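Local coordinates for methanol--corrinoid protein co-methyltransferase (Methanosarcina barkeri, PDB 2I2X) that catalyses the transfer of the methyl group of methanol to the cob(I)amide carried by its corrinoid partner protein, a step of methanogenesis from methanol, at residues 273-276 / 277-281; 349-352 / 353-357. All blocks are in the same frame, centred on the assembly; numbering follows the deposited sequence.

Overall arrangement
Both contacts are local, each made within one helix by residues three to five apart: contact 1 on helix 273-280, contact 2 on helix 349-361 of the same chain. Their centres are about 17 Å apart and their nearest atoms about 8 Å, so they do not touch, although both helices pack against helix 372-383. Contact 1 is buried throughout, with aliphatic side chains, a hydroxyl that folds back on the backbone at the helix end, and a lysine whose charge is paired outside the contact. Contact 2 lies farther from the chain centre; a charged side, exposed at Lys350 but with Arg353 and Asp354 buried, is set against leucine and methionine packing at the interface with a second copy of the protein.

Contact 1. Residues 273-276 / 277-281; sequences NIIV and KAITG
Residues 273-280 form one short helix that Gly281 ends, in which the amides of Lys277, Ala278, Ile279 and Thr280 bond to the carbonyls of Asn273, Ile274, Ile275 and Val276; Thr280 N lies 2.8 Å from Val276 O. The same oxygen takes a second bond, from Thr280 OG1 at 2.8 Å, which reaches it from above the carbonyl plane, 42° out, while the amide lies closer to that plane. The hydroxyl can fold back because chi1 of 63° sets OG1 between the backbone N and the carbonyl carbon. Thr280 CG2 crosses the Val276 side chain obliquely, 4.0 Å from Val276 CG1. One residue earlier in each turn, Ile275 CG2 and Ile279 CD1 meet at 4.3 Å, on the side covered by helix 240-259. Lys277 lays CB 3.4 Å from Asn273 O, then runs away extended to Asp308. Gly281 has positive phi (71°), and its N bonds to Lys277 O at 2.7 Å. Thr280 OG1 also bonds to Met282 N, in the chain leading to strand 285-287 of the parallel sheet. Asn273 ND2 bonds to Thr285 O of that strand, its side chain about 8 Å from that of the zinc ligand Cys269. In the last turn, therefore, two donors grip Val276 O, one a threonine hydroxyl bonded back four residues, and the buried lysine charge is probably balanced by Asp308, with backbone oxygens such as Cys306 O accepting from the same NZ.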
ATOM      1  N   ASN A 273      -5.053  12.134  19.945  1.00  7.32           N
ATOM      2  CA  ASN A 273      -4.265  11.398  20.952  1.00  6.89           C
ATOM      3  C   ASN A 273      -2.988  12.124  21.360  1.00  6.85           C
ATOM      4  O   ASN A 273      -2.477  11.925  22.484  1.00  6.84           O
ATOM      5  CB  ASN A 273      -3.925   9.979  20.498  1.00  6.23           C
ATOM      6  CG  ASN A 273      -5.131   9.055  20.483  1.00  6.33           C
ATOM      7  OD1 ASN A 273      -6.195   9.372  21.034  1.00  5.92           O
ATOM      8  ND2 ASN A 273      -4.984   7.910  19.808  1.00  4.83           N
ATOM      9  N   ILE A 274      -2.464  12.967  20.472  1.00  6.06           N
ATOM     10  CA  ILE A 274      -1.259  13.706  20.851  1.00  5.75           C
ATOM     11  C   ILE A 274      -1.571  14.641  22.062  1.00  6.11           C
ATOM     12  O   ILE A 274      -0.808  14.711  23.050  1.00  5.61           O
ATOM     13  CB  ILE A 274      -0.597  14.440  19.651  1.00  5.24           C
ATOM     14  CG1 ILE A 274       0.634  15.234  20.090  1.00  3.80           C
ATOM     15  CG2 ILE A 274      -1.609  15.375  18.935  1.00  4.27           C
ATOM     16  CD1 ILE A 274       1.776  14.432  20.595  1.00  3.48           C
ATOM     17  N   ILE A 275      -2.694  15.349  21.983  1.00  6.23           N
ATOM     18  CA  ILE A 275      -3.136  16.139  23.129  1.00  6.33           C
ATOM     19  C   ILE A 275      -3.347  15.231  24.343  1.00  5.77           C
ATOM     20  O   ILE A 275      -2.913  15.563  25.416  1.00  6.00           O
ATOM     21  CB  ILE A 275      -4.399  16.931  22.799  1.00  6.33           C
ATOM     22  CG1 ILE A 275      -4.119  17.899  21.656  1.00  6.62           C
ATOM     23  CG2 ILE A 275      -4.855  17.716  24.000  1.00  7.27           C
ATOM     24  CD1 ILE A 275      -5.340  18.300  20.887  1.00  5.28           C
ATOM     25  N   VAL A 276      -3.968  14.074  24.154  1.00  5.75           N
ATOM     26  CA  VAL A 276      -4.311  13.174  25.255  1.00  6.13           C
ATOM     27  C   VAL A 276      -3.084  12.623  25.974  1.00  7.35           C
ATOM     28  O   VAL A 276      -3.072  12.504  27.215  1.00  7.63           O
ATOM     29  CB  VAL A 276      -5.252  12.022  24.764  1.00  6.37           C
ATOM     30  CG1 VAL A 276      -5.478  10.990  25.848  1.00  5.99           C
ATOM     31  CG2 VAL A 276      -6.603  12.582  24.298  1.00  4.09           C
ATOM     32  N   LYS A 277      -2.047  12.316  25.183  1.00  8.22           N
ATOM     33  CA  LYS A 277      -0.769  11.842  25.687  1.00  7.37           C
ATOM     34  C   LYS A 277      -0.127  12.895  26.546  1.00  7.27           C
ATOM     35  O   LYS A 277       0.346  12.576  27.638  1.00  7.72           O
ATOM     36  CB  LYS A 277       0.185  11.447  24.553  1.00  7.61           C
ATOM     37  CG  LYS A 277       1.499  10.867  25.076  1.00  8.12           C
ATOM     38  CD  LYS A 277       2.287  10.158  24.016  1.00 11.75           C
ATOM     39  CE  LYS A 277       3.571   9.499  24.563  1.00 11.51           C
ATOM     40  NZ  LYS A 277       4.252   8.784  23.454  1.00 12.08           N
ATOM     41  N   ALA A 278      -0.085  14.133  26.058  1.00  6.65           N
ATOM     42  CA  ALA A 278       0.447  15.255  26.851  1.00  7.49           C
ATOM     43  C   ALA A 278      -0.234  15.397  28.227  1.00  8.06           C
ATOM     44  O   ALA A 278       0.429  15.669  29.223  1.00  8.94           O
ATOM     45  CB  ALA A 278       0.347  16.573  26.076  1.00  7.31           C
ATOM     46  N   ILE A 279      -1.550  15.203  28.292  1.00  7.37           N
ATOM     47  CA  ILE A 279      -2.229  15.262  29.554  1.00  7.03           C
ATOM     48  C   ILE A 279      -1.947  14.019  30.403  1.00  7.93           C
ATOM     49  O   ILE A 279      -1.534  14.134  31.560  1.00  7.73           O
ATOM     50  CB  ILE A 279      -3.760  15.449  29.356  1.00  7.48           C
ATOM     51  CG1 ILE A 279      -4.059  16.798  28.701  1.00  6.36           C
ATOM     52  CG2 ILE A 279      -4.491  15.348  30.664  1.00  4.40           C
ATOM     53  CD1 ILE A 279      -5.466  16.907  28.191  1.00  5.84           C
ATOM     54  N   THR A 280      -2.166  12.839  29.825  1.00  8.24           N
ATOM     55  CA  THR A 280      -2.203  11.596  30.603  1.00  8.49           C
ATOM     56  C   THR A 280      -0.860  10.893  30.813  1.00  8.64           C
ATOM     57  O   THR A 280      -0.716  10.107  31.772  1.00  8.95           O
ATOM     58  CB  THR A 280      -3.130  10.547  29.951  1.00  8.57           C
ATOM     59  OG1 THR A 280      -2.613  10.201  28.667  1.00  9.11           O
ATOM     60  CG2 THR A 280      -4.556  11.070  29.781  1.00  8.53           C
ATOM     61  N   GLY A 281       0.098  11.114  29.912  1.00  7.61           N
ATOM     62  CA  GLY A 281       1.365  10.375  29.970  1.00  6.89           C
ATOM     63  C   GLY A 281       1.183   8.924  29.586  1.00  7.22           C
ATOM     64  O   GLY A 281       2.044   8.082  29.867  1.00  7.19           O
TER

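Contact 2. Residues 349-352 / 353-357; sequences DKVL and RDLMM
Residues 349-352 and 353-357 are consecutive turns of one helix, with the amides of Arg353, Asp354, Leu355 and Met356 bonded to the carbonyls four residues earlier; Arg353 N lies 2.7 Å from Asp349 O. Lys350 and Arg353 run side by side in the same direction. The extended lysine chain lies over the rim of one guanidinium face, with Lys350 CG 3.7 Å from Arg353 NH2. Bends at chi2 (-101°) and chi3 (-108°) lay the guanidinium beside Lys350 and bring NH1 to Asp354 OD1 at 3.1 Å, a salt bridge that meets the oxygen from above the carboxylate plane. Lys350 NZ and Arg353 NH2, 4.5 Å apart, converge on Asp15, which makes a salt bridge to each side chain; Arg353 NH2 also bonds to Met17 O, and Tyr372 bonds to Asp354 OD1. Replacing Arg353 by an alanine is likely to leave Asp354 without its cationic mate, to cost Asp15 a salt-bridge partner and Met17 O this donor, and to take away the flat group beneath the lysine chain. On the apolar side Leu352 CG reaches Met356 SD at 4.2 Å, and Val351 CG2 meets Leu355 CD2 at 4.3 Å. This side faces a second copy of the protein, whose Leu352 packs on Leu352 here and whose Leu339 packs on Met356. Within the chain, helix 325-345 lies against Asp349 and Leu352, and helix 372-383 covers Arg353 and Met357 through Tyr372.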
ATOM      1  N   ASP A 349      16.266  10.373  19.038  1.00  8.19           N
ATOM      2  CA  ASP A 349      14.811  10.486  18.902  1.00  8.49           C
ATOM      3  C   ASP A 349      14.265  11.931  18.866  1.00  8.71           C
ATOM      4  O   ASP A 349      13.358  12.237  18.073  1.00  8.82           O
ATOM      5  CB  ASP A 349      14.084   9.644  19.928  1.00  8.32           C
ATOM      6  CG  ASP A 349      14.440  10.020  21.351  1.00 10.33           C
ATOM      7  OD1 ASP A 349      15.602   9.789  21.795  1.00 10.98           O
ATOM      8  OD2 ASP A 349      13.527  10.538  22.032  1.00 10.16           O
ATOM      9  N   LYS A 350      14.817  12.829  19.673  1.00  8.59           N
ATOM     10  CA  LYS A 350      14.227  14.162  19.734  1.00  8.79           C
ATOM     11  C   LYS A 350      14.363  14.964  18.456  1.00  8.11           C
ATOM     12  O   LYS A 350      13.421  15.666  18.085  1.00  8.36           O
ATOM     13  CB  LYS A 350      14.696  14.940  20.952  1.00  9.28           C
ATOM     14  CG  LYS A 350      14.001  14.456  22.237  1.00 12.74           C
ATOM     15  CD  LYS A 350      14.439  15.287  23.414  1.00 16.78           C
ATOM     16  CE  LYS A 350      13.730  14.865  24.671  1.00 19.87           C
ATOM     17  NZ  LYS A 350      14.143  15.850  25.731  1.00 23.83           N
ATOM     18  N   VAL A 351      15.499  14.831  17.764  1.00  7.39           N
ATOM     19  CA  VAL A 351      15.707  15.550  16.513  1.00  7.31           C
ATOM     20  C   VAL A 351      14.801  14.961  15.432  1.00  7.43           C
ATOM     21  O   VAL A 351      14.270  15.681  14.590  1.00  7.08           O
ATOM     22  CB  VAL A 351      17.206  15.543  16.042  1.00  7.89           C
ATOM     23  CG1 VAL A 351      17.681  14.144  15.802  1.00  8.97           C
ATOM     24  CG2 VAL A 351      17.401  16.347  14.734  1.00  5.66           C
ATOM     25  N   LEU A 352      14.623  13.645  15.461  1.00  7.40           N
ATOM     26  CA  LEU A 352      13.795  12.989  14.464  1.00  7.18           C
ATOM     27  C   LEU A 352      12.355  13.373  14.720  1.00  6.45           C
ATOM     28  O   LEU A 352      11.643  13.770  13.786  1.00  6.67           O
ATOM     29  CB  LEU A 352      14.013  11.462  14.448  1.00  7.51           C
ATOM     30  CG  LEU A 352      13.148  10.677  13.445  1.00  7.26           C
ATOM     31  CD1 LEU A 352      13.375  11.185  12.018  1.00  8.16           C
ATOM     32  CD2 LEU A 352      13.368   9.183  13.560  1.00  3.34           C
ATOM     33  N   ARG A 353      11.932  13.289  15.982  1.00  6.29           N
ATOM     34  CA  ARG A 353      10.665  13.898  16.404  1.00  5.01           C
ATOM     35  C   ARG A 353      10.477  15.325  15.836  1.00  5.11           C
ATOM     36  O   ARG A 353       9.503  15.591  15.137  1.00  4.83           O
ATOM     37  CB  ARG A 353      10.535  13.828  17.913  1.00  6.39           C
ATOM     38  CG  ARG A 353       9.431  14.714  18.586  1.00  5.67           C
ATOM     39  CD  ARG A 353      10.146  15.922  19.152  1.00 10.50           C
ATOM     40  NE  ARG A 353      10.213  15.885  20.586  1.00 10.55           N
ATOM     41  CZ  ARG A 353      11.033  16.594  21.349  1.00 10.19           C
ATOM     42  NH1 ARG A 353      11.937  17.411  20.828  1.00  4.48           N
ATOM     43  NH2 ARG A 353      10.904  16.468  22.676  1.00 11.45           N
ATOM     44  N   ASP A 354      11.435  16.219  16.025  1.00  4.76           N
ATOM     45  CA  ASP A 354      11.290  17.547  15.420  1.00  5.78           C
ATOM     46  C   ASP A 354      11.162  17.546  13.901  1.00  6.17           C
ATOM     47  O   ASP A 354      10.384  18.327  13.344  1.00  5.94           O
ATOM     48  CB  ASP A 354      12.381  18.498  15.888  1.00  5.78           C
ATOM     49  CG  ASP A 354      12.261  18.823  17.368  1.00  9.05           C
ATOM     50  OD1 ASP A 354      11.215  18.520  18.017  1.00  9.53           O
ATOM     51  OD2 ASP A 354      13.219  19.400  17.898  1.00 13.47           O
ATOM     52  N   LEU A 355      11.906  16.657  13.234  1.00  6.93           N
ATOM     53  CA  LEU A 355      11.920  16.599  11.781  1.00  6.75           C
ATOM     54  C   LEU A 355      10.514  16.170  11.296  1.00  6.58           C
ATOM     55  O   LEU A 355       9.918  16.804  10.420  1.00  5.52           O
ATOM     56  CB  LEU A 355      13.007  15.629  11.309  1.00  7.18           C
ATOM     57  CG  LEU A 355      14.338  15.995  10.621  1.00  8.29           C
ATOM     58  CD1 LEU A 355      14.756  17.434  10.689  1.00  7.75           C
ATOM     59  CD2 LEU A 355      15.443  15.118  11.141  1.00 10.15           C
ATOM     60  N   MET A 356       9.968  15.134  11.922  1.00  6.35           N
ATOM     61  CA  MET A 356       8.626  14.650  11.584  1.00  6.35           C
ATOM     62  C   MET A 356       7.617  15.760  11.790  1.00  6.59           C
ATOM     63  O   MET A 356       6.758  15.975  10.947  1.00  6.69           O
ATOM     64  CB  MET A 356       8.241  13.421  12.424  1.00  6.15           C
ATOM     65  CG  MET A 356       9.247  12.331  12.323  1.00  5.84           C
ATOM     66  SD  MET A 356       8.971  10.922  13.384  1.00 10.80           S
ATOM     67  CE  MET A 356       8.687  11.726  14.897  1.00 16.13           C
ATOM     68  N   MET A 357       7.759  16.492  12.890  1.00  6.40           N
ATOM     69  CA  MET A 357       6.819  17.538  13.221  1.00  6.21           C
ATOM     70  C   MET A 357       6.943  18.637  12.172  1.00  6.36           C
ATOM     71  O   MET A 357       5.945  19.024  11.556  1.00  7.02           O
ATOM     72  CB  MET A 357       7.057  18.050  14.658  1.00  5.28           C
ATOM     73  CG  MET A 357       6.205  19.239  15.090  1.00  5.01           C
ATOM     74  SD  MET A 357       6.681  20.846  14.372  1.00  5.64           S
ATOM     75  CE  MET A 357       8.326  21.086  15.088  1.00  2.00           C
TER